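Uncharacterized protein Atu2773 (Agrobacterium tumefaciens, PDB 2QV5) is of unknown function but belongs to the divergent polysaccharide deacetylase family, and so may act on carbohydrate. Local coordinates at residues Val185-Glu190 and Asp201-Ile206; Gly181-Leu186 and Gln212-Ala217; Thr30-Val35 and Ile239-Val244; Val191-Ile196 and Phe220-Ala225. All coordinates share one frame; numbering follows the deposited sequence.

All four contacts lie around one parallel sheet. Along the chain, strand 180-186 leads through helix 193-210 to strand 212-218. Interaction 2 pairs the two strands of this beta-alpha-beta unit, and interaction 1 packs its helix on the first strand; their centres are about 8 Å apart. Interaction 4 sets the start of helix 193-210 against the start of helix 221-233, with its centre about 12 Å from that of interaction 1. Interaction 3 joins strand 30-39 to strand 239-241, and interactions 1, 2 and 4 all fall inside the loop it closes. It thus brings an early and a late strand side by side. Strand 30-39 also pairs with strand 212-218, which links interaction 3 to interaction 2.

Interaction 1 (Val185-Glu190 and Asp201-Ile206); sequences VLLDGE and DDLERI
Val185 meets Leu203 and Ile206 through one methyl group. Its CG2 lies anti to the carbonyl carbon (CG1 is anti to N, chi1 -174°). The CG2 methyl touches two residues one helical turn apart, with Val185 CG2 3.8 Å from Leu203 CD1 and 3.7 Å from Ile206 CD1. The valine crosses both side chains obliquely. Asp202 borders this patch with its carbon atoms: its CB is 4.5 Å from Val185 CG1.

Leu187 comes next in the contact. Its side chain starts off to one side, but its end turns to the helix. Leu187 CD2 touches Leu203 CD2 at 4.1 Å, and the two side chains cross at about a right angle. Leu203 thus divides its branches, CD1 to Val185 and CD2 to Leu187. Leu187 and Leu203 also reach Ile34 of strand 30-39, which extends the apolar layer.

On the helix, Arg205 NH2 forms a salt bridge to Asp202 OD1 at 2.9 Å, with a weak, bent hydrogen bond (146°). This keeps the charged groups together one turn apart, beside the apolar patch.

The contact is the helix-on-strand packing of a beta-alpha-beta unit. Across the two segments it rests on methyl groups. Between these two segments the hold is therefore dispersion and the burial of apolar surface.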
loop_
_atom_site.group_PDB
_atom_site.type_symbol
_atom_site.label_atom_id
_atom_site.label_comp_id
_atom_site.label_asym_id
_atom_site.label_seq_id
_atom_site.Cartn_x
_atom_site.Cartn_y
_atom_site.Cartn_z
ATOM N N VAL A 185 6.923 8.314 -5.700
ATOM C CA VAL A 185 8.043 7.690 -6.414
ATOM C C VAL A 185 7.883 6.168 -6.437
ATOM O O VAL A 185 7.611 5.565 -5.401
ATOM C CB VAL A 185 9.417 8.033 -5.731
ATOM C CG1 VAL A 185 10.603 7.508 -6.551
ATOM C CG2 VAL A 185 9.561 9.527 -5.497
ATOM N N LEU A 186 8.027 5.565 -7.622
ATOM C CA LEU A 186 8.249 4.128 -7.743
ATOM C C LEU A 186 9.755 3.867 -7.638
ATOM O O LEU A 186 10.539 4.293 -8.492
ATOM C CB LEU A 186 7.680 3.574 -9.050
ATOM C CG LEU A 186 8.063 2.139 -9.464
ATOM C CD1 LEU A 186 7.511 1.077 -8.513
ATOM C CD2 LEU A 186 7.628 1.859 -10.904
ATOM N N LEU A 187 10.159 3.172 -6.583
ATOM C CA LEU A 187 11.586 3.037 -6.274
ATOM C C LEU A 187 12.321 1.991 -7.105
ATOM O O LEU A 187 13.518 2.127 -7.341
ATOM C CB LEU A 187 11.803 2.765 -4.781
ATOM C CG LEU A 187 11.209 3.764 -3.787
ATOM C CD1 LEU A 187 11.247 3.162 -2.386
ATOM C CD2 LEU A 187 11.923 5.122 -3.816
ATOM N N ASP A 188 11.606 0.959 -7.549
ATOM C CA ASP A 188 12.242 -0.161 -8.242
ATOM C C ASP A 188 11.609 -0.565 -9.588
ATOM O O ASP A 188 11.419 -1.753 -9.851
ATOM C CB ASP A 188 12.322 -1.371 -7.301
ATOM C CG ASP A 188 10.946 -1.823 -6.802
ATOM O OD1 ASP A 188 9.917 -1.243 -7.218
ATOM O OD2 ASP A 188 10.888 -2.773 -6.002
ATOM N N GLY A 189 11.278 0.419 -10.422
ATOM C CA GLY A 189 10.908 0.159 -11.812
ATOM C C GLY A 189 12.048 -0.500 -12.570
ATOM O O GLY A 189 11.822 -1.332 -13.441
ATOM N N GLU A 190 13.279 -0.113 -12.246
ATOM C CA GLU A 190 14.441 -0.903 -12.632
ATOM C C GLU A 190 15.059 -1.511 -11.374
ATOM O O GLU A 190 15.446 -0.790 -10.449
ATOM C CB GLU A 190 15.459 -0.065 -13.404
ATOM C CG GLU A 190 16.720 -0.844 -13.779
ATOM C CD GLU A 190 17.553 -0.151 -14.837
ATOM O OE1 GLU A 190 17.742 1.081 -14.746
ATOM O OE2 GLU A 190 18.025 -0.849 -15.761
ATOM N N ASP A 201 16.957 8.903 -3.695
ATOM C CA ASP A 201 17.334 10.333 -3.728
ATOM C C ASP A 201 16.181 11.219 -4.214
ATOM O O ASP A 201 15.957 12.297 -3.654
ATOM C CB ASP A 201 18.561 10.588 -4.615
ATOM C CG ASP A 201 19.849 10.060 -4.014
ATOM O OD1 ASP A 201 20.007 10.074 -2.773
ATOM O OD2 ASP A 201 20.724 9.644 -4.803
ATOM N N ASP A 202 15.473 10.775 -5.257
ATOM C CA ASP A 202 14.274 11.477 -5.754
ATOM C C ASP A 202 13.255 11.620 -4.621
ATOM O O ASP A 202 12.744 12.709 -4.370
ATOM C CB ASP A 202 13.648 10.742 -6.952
ATOM C CG ASP A 202 14.432 10.937 -8.244
ATOM O OD1 ASP A 202 15.371 11.763 -8.267
ATOM O OD2 ASP A 202 14.101 10.271 -9.251
ATOM N N LEU A 203 13.027 10.527 -3.897
ATOM C CA LEU A 203 12.095 10.510 -2.770
ATOM C C LEU A 203 12.464 11.524 -1.694
ATOM O O LEU A 203 11.605 12.264 -1.192
ATOM C CB LEU A 203 12.016 9.105 -2.155
ATOM C CG LEU A 203 10.930 8.845 -1.092
ATOM C CD1 LEU A 203 9.537 9.048 -1.681
ATOM C CD2 LEU A 203 11.079 7.430 -0.539
ATOM N N GLU A 204 13.747 11.565 -1.361
ATOM C CA GLU A 204 14.228 12.486 -0.350
ATOM C C GLU A 204 14.026 13.936 -0.816
ATOM O O GLU A 204 13.522 14.756 -0.062
ATOM C CB GLU A 204 15.693 12.203 -0.021
ATOM C CG GLU A 204 16.299 13.260 0.876
ATOM C CD GLU A 204 17.697 12.928 1.340
ATOM O OE1 GLU A 204 18.170 11.790 1.118
ATOM O OE2 GLU A 204 18.323 13.820 1.943
ATOM N N ARG A 205 14.390 14.221 -2.065
ATOM C CA ARG A 205 14.218 15.554 -2.649
ATOM C C ARG A 205 12.762 16.042 -2.605
ATOM O O ARG A 205 12.490 17.169 -2.171
ATOM C CB ARG A 205 14.754 15.577 -4.091
ATOM C CG ARG A 205 14.492 16.896 -4.827
ATOM C CD ARG A 205 15.011 16.939 -6.275
ATOM N NE ARG A 205 14.852 15.698 -7.046
ATOM C CZ ARG A 205 13.732 15.291 -7.645
ATOM N NH1 ARG A 205 12.607 15.993 -7.568
ATOM N NH2 ARG A 205 13.736 14.154 -8.321
ATOM N N ILE A 206 11.836 15.189 -3.053
ATOM C CA ILE A 206 10.396 15.488 -3.032
ATOM C C ILE A 206 9.861 15.650 -1.597
ATOM O O ILE A 206 9.124 16.591 -1.314
ATOM C CB ILE A 206 9.583 14.410 -3.814
ATOM C CG1 ILE A 206 10.029 14.382 -5.279
ATOM C CG2 ILE A 206 8.059 14.663 -3.720
ATOM C CD1 ILE A 206 9.588 13.159 -6.040
#

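Interaction 2 (Gly181-Leu186 and Gln212-Ala217); sequences GFADVL and QAIGVA
Asp184 CG stands beside its backbone N and anti to the carbonyl carbon (chi1 -63°), which puts CG on the side of the strand containing Ile214. The second torsion (chi2 -88°) sets the turn of the carboxylate. Asp184 OD2 then accepts the N-H of Ile214 at 2.8 Å. The bond is fairly straight, 161° at the hydrogen, and comes from the anti side of the carboxylate. The other oxygen, Asp184 OD1, accepts a hydrogen bond from a water that also donates to Gln212 O. The aspartate therefore uses both oxygens along the neighbouring strand.

The backbone joins the same place. Ile214 O accepts two N-H groups, from Asp184 N at 2.8 Å and from Val185 N at 3.2 Å. Both donors lie in the carbonyl plane. Strand 180-186 is broken here by a short loop, and the carboxylate takes up an N-H of the partner strand beside this break. Regular parallel pairing then follows: Val216 N donates to Val185 O at 3.0 Å.

Apolar groups fill in around these bonds. Ala183 CB rests on the two methyls of Val216, with CG1 the nearer at 3.7 Å. Leu186 CD1 lies 4.3 Å from Val216 CG2, on the face of the sheet that these two residues share. The face of Val185 is covered by helix 193-210.

Two adjacent parallel strands joined through a helix are the beta-alpha-beta crossover, here in the parallel sheet of a domain assigned to the polysaccharide deacetylase family.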
loop_
_atom_site.group_PDB
_atom_site.type_symbol
_atom_site.label_atom_id
_atom_site.label_comp_id
_atom_site.label_asym_id
_atom_site.label_seq_id
_atom_site.Cartn_x
_atom_site.Cartn_y
_atom_site.Cartn_z
ATOM N N GLY A 181 -4.166 8.829 -1.043
ATOM C CA GLY A 181 -2.865 9.399 -1.363
ATOM C C GLY A 181 -2.277 8.698 -2.576
ATOM O O GLY A 181 -2.563 7.527 -2.830
ATOM N N PHE A 182 -1.466 9.431 -3.328
ATOM C CA PHE A 182 -0.721 8.888 -4.464
ATOM C C PHE A 182 0.710 8.697 -4.001
ATOM O O PHE A 182 1.242 9.550 -3.267
ATOM C CB PHE A 182 -0.715 9.888 -5.630
ATOM C CG PHE A 182 -1.978 9.907 -6.452
ATOM C CD1 PHE A 182 -2.278 8.861 -7.322
ATOM C CD2 PHE A 182 -2.836 11.004 -6.405
ATOM C CE1 PHE A 182 -3.433 8.888 -8.097
ATOM C CE2 PHE A 182 -4.006 11.036 -7.186
ATOM C CZ PHE A 182 -4.296 9.981 -8.027
ATOM N N ALA A 183 1.332 7.585 -4.401
ATOM C CA ALA A 183 2.761 7.435 -4.222
ATOM C C ALA A 183 3.438 8.468 -5.094
ATOM O O ALA A 183 3.009 8.710 -6.229
ATOM C CB ALA A 183 3.229 6.038 -4.614
ATOM N N ASP A 184 4.478 9.082 -4.541
ATOM C CA ASP A 184 5.287 10.073 -5.248
ATOM C C ASP A 184 6.347 9.434 -6.143
ATOM O O ASP A 184 6.667 9.964 -7.210
ATOM C CB ASP A 184 5.981 10.989 -4.239
ATOM C CG ASP A 184 5.000 11.806 -3.408
ATOM O OD1 ASP A 184 4.616 12.908 -3.854
ATOM O OD2 ASP A 184 4.626 11.350 -2.300
ATOM N N VAL A 185 6.923 8.314 -5.700
ATOM C CA VAL A 185 8.043 7.690 -6.414
ATOM C C VAL A 185 7.883 6.168 -6.437
ATOM O O VAL A 185 7.611 5.565 -5.401
ATOM C CB VAL A 185 9.417 8.033 -5.731
ATOM C CG1 VAL A 185 10.603 7.508 -6.551
ATOM C CG2 VAL A 185 9.561 9.527 -5.497
ATOM N N LEU A 186 8.027 5.565 -7.622
ATOM C CA LEU A 186 8.249 4.128 -7.743
ATOM C C LEU A 186 9.755 3.867 -7.638
ATOM O O LEU A 186 10.539 4.293 -8.492
ATOM C CB LEU A 186 7.680 3.574 -9.050
ATOM C CG LEU A 186 8.063 2.139 -9.464
ATOM C CD1 LEU A 186 7.511 1.077 -8.513
ATOM C CD2 LEU A 186 7.628 1.859 -10.904
ATOM N N GLN A 212 6.525 16.026 2.979
ATOM C CA GLN A 212 6.297 14.575 3.034
ATOM C C GLN A 212 6.277 13.951 1.638
ATOM O O GLN A 212 5.992 14.639 0.649
ATOM C CB GLN A 212 4.987 14.248 3.776
ATOM C CG GLN A 212 3.713 14.797 3.110
ATOM C CD GLN A 212 2.443 14.567 3.921
ATOM O OE1 GLN A 212 2.330 15.017 5.061
ATOM N NE2 GLN A 212 1.467 13.886 3.319
ATOM N N ALA A 213 6.585 12.657 1.572
ATOM C CA ALA A 213 6.449 11.871 0.346
ATOM C C ALA A 213 6.343 10.370 0.614
ATOM O O ALA A 213 6.786 9.881 1.652
ATOM C CB ALA A 213 7.610 12.143 -0.611
ATOM N N ILE A 214 5.772 9.653 -0.355
ATOM C CA ILE A 214 5.556 8.206 -0.286
ATOM C C ILE A 214 6.271 7.536 -1.453
ATOM O O ILE A 214 6.086 7.931 -2.606
ATOM C CB ILE A 214 4.050 7.840 -0.347
ATOM C CG1 ILE A 214 3.273 8.442 0.836
ATOM C CG2 ILE A 214 3.867 6.302 -0.408
ATOM C CD1 ILE A 214 1.743 8.428 0.667
ATOM N N GLY A 215 7.112 6.547 -1.144
ATOM C CA GLY A 215 7.731 5.695 -2.150
ATOM C C GLY A 215 7.149 4.298 -2.087
ATOM O O GLY A 215 6.751 3.836 -1.017
ATOM N N VAL A 216 7.059 3.635 -3.237
ATOM C CA VAL A 216 6.570 2.259 -3.281
ATOM C C VAL A 216 7.609 1.348 -3.951
ATOM O O VAL A 216 8.355 1.784 -4.828
ATOM C CB VAL A 216 5.182 2.123 -3.974
ATOM C CG1 VAL A 216 4.083 2.745 -3.125
ATOM C CG2 VAL A 216 5.183 2.742 -5.366
ATOM N N ALA A 217 7.678 0.110 -3.480
ATOM C CA ALA A 217 8.538 -0.917 -4.053
ATOM C C ALA A 217 7.889 -2.291 -3.859
ATOM O O ALA A 217 6.893 -2.417 -3.137
ATOM C CB ALA A 217 9.900 -0.879 -3.404
HETATM O O HOH W 1 4.847 14.803 -1.717
#

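Interaction 3 (Thr30-Val35 and Ile239-Val244); sequences TRVAIV and IEIVGV
Parallel pairing joins strand 30-39 to the short strand 239-241, near the end of the chain. Three backbone bonds form the ladder. Glu240 N donates to Thr30 O at 3.1 Å, Val32 N to Glu240 O at 3.0 Å, and Val242 N to Val32 O at 2.9 Å.

On one face Val32 sits between two isoleucines. Its CG2 lies anti to the carbonyl carbon (CG1 is anti to N, chi1 160°) and meets Ile239 CG2 at 3.8 Å. Ile241 runs alongside Val32 in the same direction, with Ile241 CD1 3.9 Å from both Val32 CB and Val32 CG1. Leu203 and Ala207 of helix 193-210 also touch Val32.

Strand 30-39 is a branch point of this parallel sheet: it pairs with strand 212-218, strand 58-62 and the short strand 239-241. On the face of Arg31, Arg31 CD packs against Val242 CG1 at 4.1 Å. The guanidinium lies against Trp24 in a cation-pi contact. Glu240 OE1 turns to Ser25 OG for its hydrogen bond.

Past Val242 the second segment leaves the ladder. A water bridges the gap, donating to Val242 O and accepting from Ile34 N. Val244 CG2 still reaches the first strand, touching Ala33 CB. The same methyl, Val244 CG2, is 3.4 Å from Val35 CG2, a short approach for two carbons but doubtful as a sign of strain. These two valines cross at about a right angle.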
loop_
_atom_site.group_PDB
_atom_site.type_symbol
_atom_site.label_atom_id
_atom_site.label_comp_id
_atom_site.label_asym_id
_atom_site.label_seq_id
_atom_site.Cartn_x
_atom_site.Cartn_y
_atom_site.Cartn_z
ATOM N N THR A 30 10.750 16.787 7.960
ATOM C CA THR A 30 10.546 16.006 6.732
ATOM C C THR A 30 10.127 14.571 7.090
ATOM O O THR A 30 10.736 13.944 7.953
ATOM C CB THR A 30 11.859 15.968 5.890
ATOM O OG1 THR A 30 12.240 17.298 5.504
ATOM C CG2 THR A 30 11.713 15.100 4.652
ATOM N N ARG A 31 9.077 14.056 6.449
ATOM C CA ARG A 31 8.649 12.683 6.721
ATOM C C ARG A 31 8.566 11.894 5.431
ATOM O O ARG A 31 8.253 12.456 4.380
ATOM C CB ARG A 31 7.282 12.663 7.402
ATOM C CG ARG A 31 7.225 13.257 8.791
ATOM C CD ARG A 31 5.806 13.202 9.327
ATOM N NE ARG A 31 4.899 14.069 8.566
ATOM C CZ ARG A 31 3.568 14.032 8.652
ATOM N NH1 ARG A 31 2.976 13.179 9.469
ATOM N NH2 ARG A 31 2.825 14.837 7.909
ATOM N N VAL A 32 8.847 10.595 5.513
ATOM C CA VAL A 32 8.810 9.724 4.337
ATOM C C VAL A 32 8.085 8.438 4.731
ATOM O O VAL A 32 8.361 7.901 5.797
ATOM C CB VAL A 32 10.262 9.392 3.847
ATOM C CG1 VAL A 32 10.306 8.148 2.969
ATOM C CG2 VAL A 32 10.885 10.575 3.086
ATOM N N ALA A 33 7.153 7.962 3.902
ATOM C CA ALA A 33 6.638 6.589 4.032
ATOM C C ALA A 33 7.170 5.779 2.861
ATOM O O ALA A 33 7.321 6.300 1.761
ATOM C CB ALA A 33 5.107 6.542 4.054
ATOM N N ILE A 34 7.501 4.518 3.114
ATOM C CA ILE A 34 7.939 3.608 2.045
ATOM C C ILE A 34 7.124 2.343 2.202
ATOM O O ILE A 34 7.073 1.782 3.298
ATOM C CB ILE A 34 9.457 3.256 2.112
ATOM C CG1 ILE A 34 10.332 4.474 1.795
ATOM C CG2 ILE A 34 9.793 2.104 1.128
ATOM C CD1 ILE A 34 11.724 4.408 2.412
ATOM N N VAL A 35 6.460 1.931 1.124
ATOM C CA VAL A 35 5.742 0.678 1.090
ATOM C C VAL A 35 6.522 -0.359 0.281
ATOM O O VAL A 35 6.884 -0.130 -0.882
ATOM C CB VAL A 35 4.322 0.853 0.493
ATOM C CG1 VAL A 35 3.509 -0.438 0.602
ATOM C CG2 VAL A 35 3.605 1.994 1.167
ATOM N N ILE A 239 15.188 13.107 8.456
ATOM C CA ILE A 239 14.017 12.439 7.867
ATOM C C ILE A 239 13.481 11.393 8.834
ATOM O O ILE A 239 14.221 10.503 9.246
ATOM C CB ILE A 239 14.364 11.764 6.519
ATOM C CG1 ILE A 239 14.703 12.823 5.461
ATOM C CG2 ILE A 239 13.212 10.881 6.016
ATOM C CD1 ILE A 239 15.636 12.327 4.401
ATOM N N GLU A 240 12.211 11.522 9.208
ATOM C CA GLU A 240 11.528 10.472 9.954
ATOM C C GLU A 240 10.745 9.564 8.997
ATOM O O GLU A 240 9.905 10.037 8.227
ATOM C CB GLU A 240 10.605 11.062 11.033
ATOM C CG GLU A 240 9.920 9.983 11.904
ATOM C CD GLU A 240 9.267 10.510 13.176
ATOM O OE1 GLU A 240 9.243 11.742 13.385
ATOM O OE2 GLU A 240 8.790 9.674 13.988
ATOM N N ILE A 241 11.022 8.261 9.039
ATOM C CA ILE A 241 10.191 7.289 8.288
ATOM C C ILE A 241 8.946 6.933 9.107
ATOM O O ILE A 241 9.053 6.483 10.248
ATOM C CB ILE A 241 10.976 5.997 7.908
ATOM C CG1 ILE A 241 12.391 6.335 7.375
ATOM C CG2 ILE A 241 10.149 5.109 6.948
ATOM C CD1 ILE A 241 12.434 7.032 6.031
ATOM N N VAL A 242 7.773 7.189 8.543
ATOM C CA VAL A 242 6.518 6.976 9.252
ATOM C C VAL A 242 5.629 6.023 8.460
ATOM O O VAL A 242 5.827 5.855 7.257
ATOM C CB VAL A 242 5.768 8.317 9.513
ATOM C CG1 VAL A 242 6.654 9.291 10.296
ATOM C CG2 VAL A 242 5.308 8.973 8.205
ATOM N N GLY A 243 4.663 5.398 9.128
ATOM C CA GLY A 243 3.639 4.599 8.430
ATOM C C GLY A 243 2.846 5.447 7.445
ATOM O O GLY A 243 2.717 6.664 7.633
ATOM N N VAL A 244 2.337 4.814 6.388
ATOM C CA VAL A 244 1.516 5.488 5.366
ATOM C C VAL A 244 0.342 6.281 5.954
ATOM O O VAL A 244 0.067 7.395 5.500
ATOM C CB VAL A 244 1.023 4.492 4.278
ATOM C CG1 VAL A 244 -0.161 5.036 3.496
ATOM C CG2 VAL A 244 2.151 4.210 3.321
HETATM O O HOH W 2 6.512 3.570 5.982
#

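Interaction 4 (Val191-Ile196 and Phe220-Ala225); sequences VTEASI and FDESIA
Val191 packs on Phe220 with both methyls. Val191 CG2 lies over one face of the ring, 4.3 Å from its centroid and 26° off the normal, a CH-pi contact. CG2 is closest to the ring atoms CD2 and CE2. Val191 CG1 sits nearer the root of the side chain, 3.7 Å from Phe220 CB. The valine and the phenylalanine cross at about a right angle.

Ile196 forms the second apolar point. Its CG1 lies beside the backbone N (chi1 -56°), and its CD1 ends against the first turn of the other helix. There Ile196 CD1 is 3.8 Å from both Glu222 C and Ser223 N. Glu222 bends at chi2 (-82°), which sets its CD. Glu222 OE1 lies 3.7 Å from Glu193 CB. The two carboxylates stay apart, with Glu193 OE1 5.7 Å from Glu222 OE1.

Further out, both segments begin helices. Thr192 holds the N-cap position of helix 193-210, and Phe220 that of helix 221-233. Ser223 OG is hydrogen-bonded to Asp188 OD2, and Ser195 OG is hydrogen-bonded to Glu190 OE1. These bonds tie both helix starts to the loop after strand 180-186.

Between the two helix starts the contact is mostly van der Waals packing, of methyls on a ring face, on Glu222 CB and on backbone atoms. The two like charges lie at its exposed margin. Their repulsion is probably eased by solvent and by the nearby helix N-termini.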
loop_
_atom_site.group_PDB
_atom_site.type_symbol
_atom_site.label_atom_id
_atom_site.label_comp_id
_atom_site.label_asym_id
_atom_site.label_seq_id
_atom_site.Cartn_x
_atom_site.Cartn_y
_atom_site.Cartn_z
ATOM N N VAL A 191 15.145 -2.838 -11.351
ATOM C CA VAL A 191 15.602 -3.571 -10.172
ATOM C C VAL A 191 17.128 -3.744 -10.163
ATOM O O VAL A 191 17.649 -4.851 -10.339
ATOM C CB VAL A 191 14.870 -4.941 -10.026
ATOM C CG1 VAL A 191 14.975 -5.471 -8.591
ATOM C CG2 VAL A 191 13.402 -4.810 -10.419
ATOM N N THR A 192 17.833 -2.632 -9.964
ATOM C CA THR A 192 19.277 -2.639 -9.730
ATOM C C THR A 192 19.616 -1.698 -8.572
ATOM O O THR A 192 18.908 -0.716 -8.339
ATOM C CB THR A 192 20.095 -2.211 -10.985
ATOM O OG1 THR A 192 19.685 -0.910 -11.420
ATOM C CG2 THR A 192 19.941 -3.209 -12.136
ATOM N N GLU A 193 20.700 -1.998 -7.859
ATOM C CA GLU A 193 21.158 -1.176 -6.730
ATOM C C GLU A 193 21.298 0.311 -7.087
ATOM O O GLU A 193 20.780 1.166 -6.368
ATOM C CB GLU A 193 22.476 -1.720 -6.164
ATOM C CG GLU A 193 22.946 -1.025 -4.884
ATOM C CD GLU A 193 24.456 -1.109 -4.672
ATOM O OE1 GLU A 193 25.200 -1.270 -5.667
ATOM O OE2 GLU A 193 24.902 -1.003 -3.507
ATOM N N ALA A 194 21.959 0.604 -8.211
ATOM C CA ALA A 194 22.201 1.992 -8.646
ATOM C C ALA A 194 20.914 2.784 -8.905
ATOM O O ALA A 194 20.788 3.927 -8.466
ATOM C CB ALA A 194 23.118 2.029 -9.876
ATOM N N SER A 195 19.964 2.162 -9.601
ATOM C CA SER A 195 18.670 2.779 -9.887
ATOM C C SER A 195 17.845 3.040 -8.625
ATOM O O SER A 195 17.267 4.117 -8.482
ATOM C CB SER A 195 17.870 1.929 -10.865
ATOM O OG SER A 195 18.467 1.954 -12.149
ATOM N N ILE A 196 17.808 2.066 -7.713
ATOM C CA ILE A 196 17.001 2.195 -6.493
ATOM C C ILE A 196 17.544 3.336 -5.646
ATOM O O ILE A 196 16.773 4.171 -5.192
ATOM C CB ILE A 196 16.860 0.862 -5.704
ATOM C CG1 ILE A 196 16.286 -0.227 -6.609
ATOM C CG2 ILE A 196 15.898 1.015 -4.512
ATOM C CD1 ILE A 196 16.447 -1.630 -6.071
ATOM N N PHE A 220 11.513 -7.437 -3.961
ATOM C CA PHE A 220 12.660 -7.998 -4.673
ATOM C C PHE A 220 13.846 -7.900 -3.731
ATOM O O PHE A 220 13.883 -6.995 -2.888
ATOM C CB PHE A 220 12.959 -7.191 -5.941
ATOM C CG PHE A 220 11.919 -7.323 -7.019
ATOM C CD1 PHE A 220 11.689 -8.550 -7.646
ATOM C CD2 PHE A 220 11.195 -6.206 -7.440
ATOM C CE1 PHE A 220 10.733 -8.668 -8.655
ATOM C CE2 PHE A 220 10.244 -6.308 -8.441
ATOM C CZ PHE A 220 10.008 -7.540 -9.056
ATOM N N ASP A 221 14.802 -8.826 -3.861
ATOM C CA ASP A 221 16.011 -8.858 -3.022
ATOM C C ASP A 221 16.806 -7.545 -3.019
ATOM O O ASP A 221 17.249 -7.091 -1.964
ATOM C CB ASP A 221 16.939 -10.001 -3.451
ATOM C CG ASP A 221 16.559 -11.339 -2.830
ATOM O OD1 ASP A 221 15.478 -11.439 -2.210
ATOM O OD2 ASP A 221 17.348 -12.300 -2.969
ATOM N N GLU A 222 16.982 -6.942 -4.192
ATOM C CA GLU A 222 17.700 -5.652 -4.293
ATOM C C GLU A 222 16.928 -4.506 -3.629
ATOM O O GLU A 222 17.523 -3.627 -2.997
ATOM C CB GLU A 222 18.021 -5.297 -5.749
ATOM C CG GLU A 222 18.993 -6.257 -6.439
ATOM C CD GLU A 222 20.458 -5.971 -6.128
ATOM O OE1 GLU A 222 20.770 -4.897 -5.568
ATOM O OE2 GLU A 222 21.306 -6.831 -6.454
ATOM N N SER A 223 15.603 -4.524 -3.759
ATOM C CA SER A 223 14.775 -3.481 -3.147
ATOM C C SER A 223 14.878 -3.532 -1.630
ATOM O O SER A 223 15.064 -2.504 -0.994
ATOM C CB SER A 223 13.315 -3.627 -3.557
ATOM O OG SER A 223 13.207 -3.594 -4.959
ATOM N N ILE A 224 14.738 -4.733 -1.068
ATOM C CA ILE A 224 14.807 -4.942 0.376
ATOM C C ILE A 224 16.138 -4.432 0.935
ATOM O O ILE A 224 16.152 -3.641 1.887
ATOM C CB ILE A 224 14.584 -6.435 0.747
ATOM C CG1 ILE A 224 13.138 -6.849 0.461
ATOM C CG2 ILE A 224 14.916 -6.687 2.212
ATOM C CD1 ILE A 224 12.947 -8.347 0.356
ATOM N N ALA A 225 17.241 -4.848 0.316
ATOM C CA ALA A 225 18.576 -4.458 0.772
ATOM C C ALA A 225 18.803 -2.932 0.723
ATOM O O ALA A 225 19.280 -2.341 1.704
ATOM C CB ALA A 225 19.674 -5.230 -0.014
#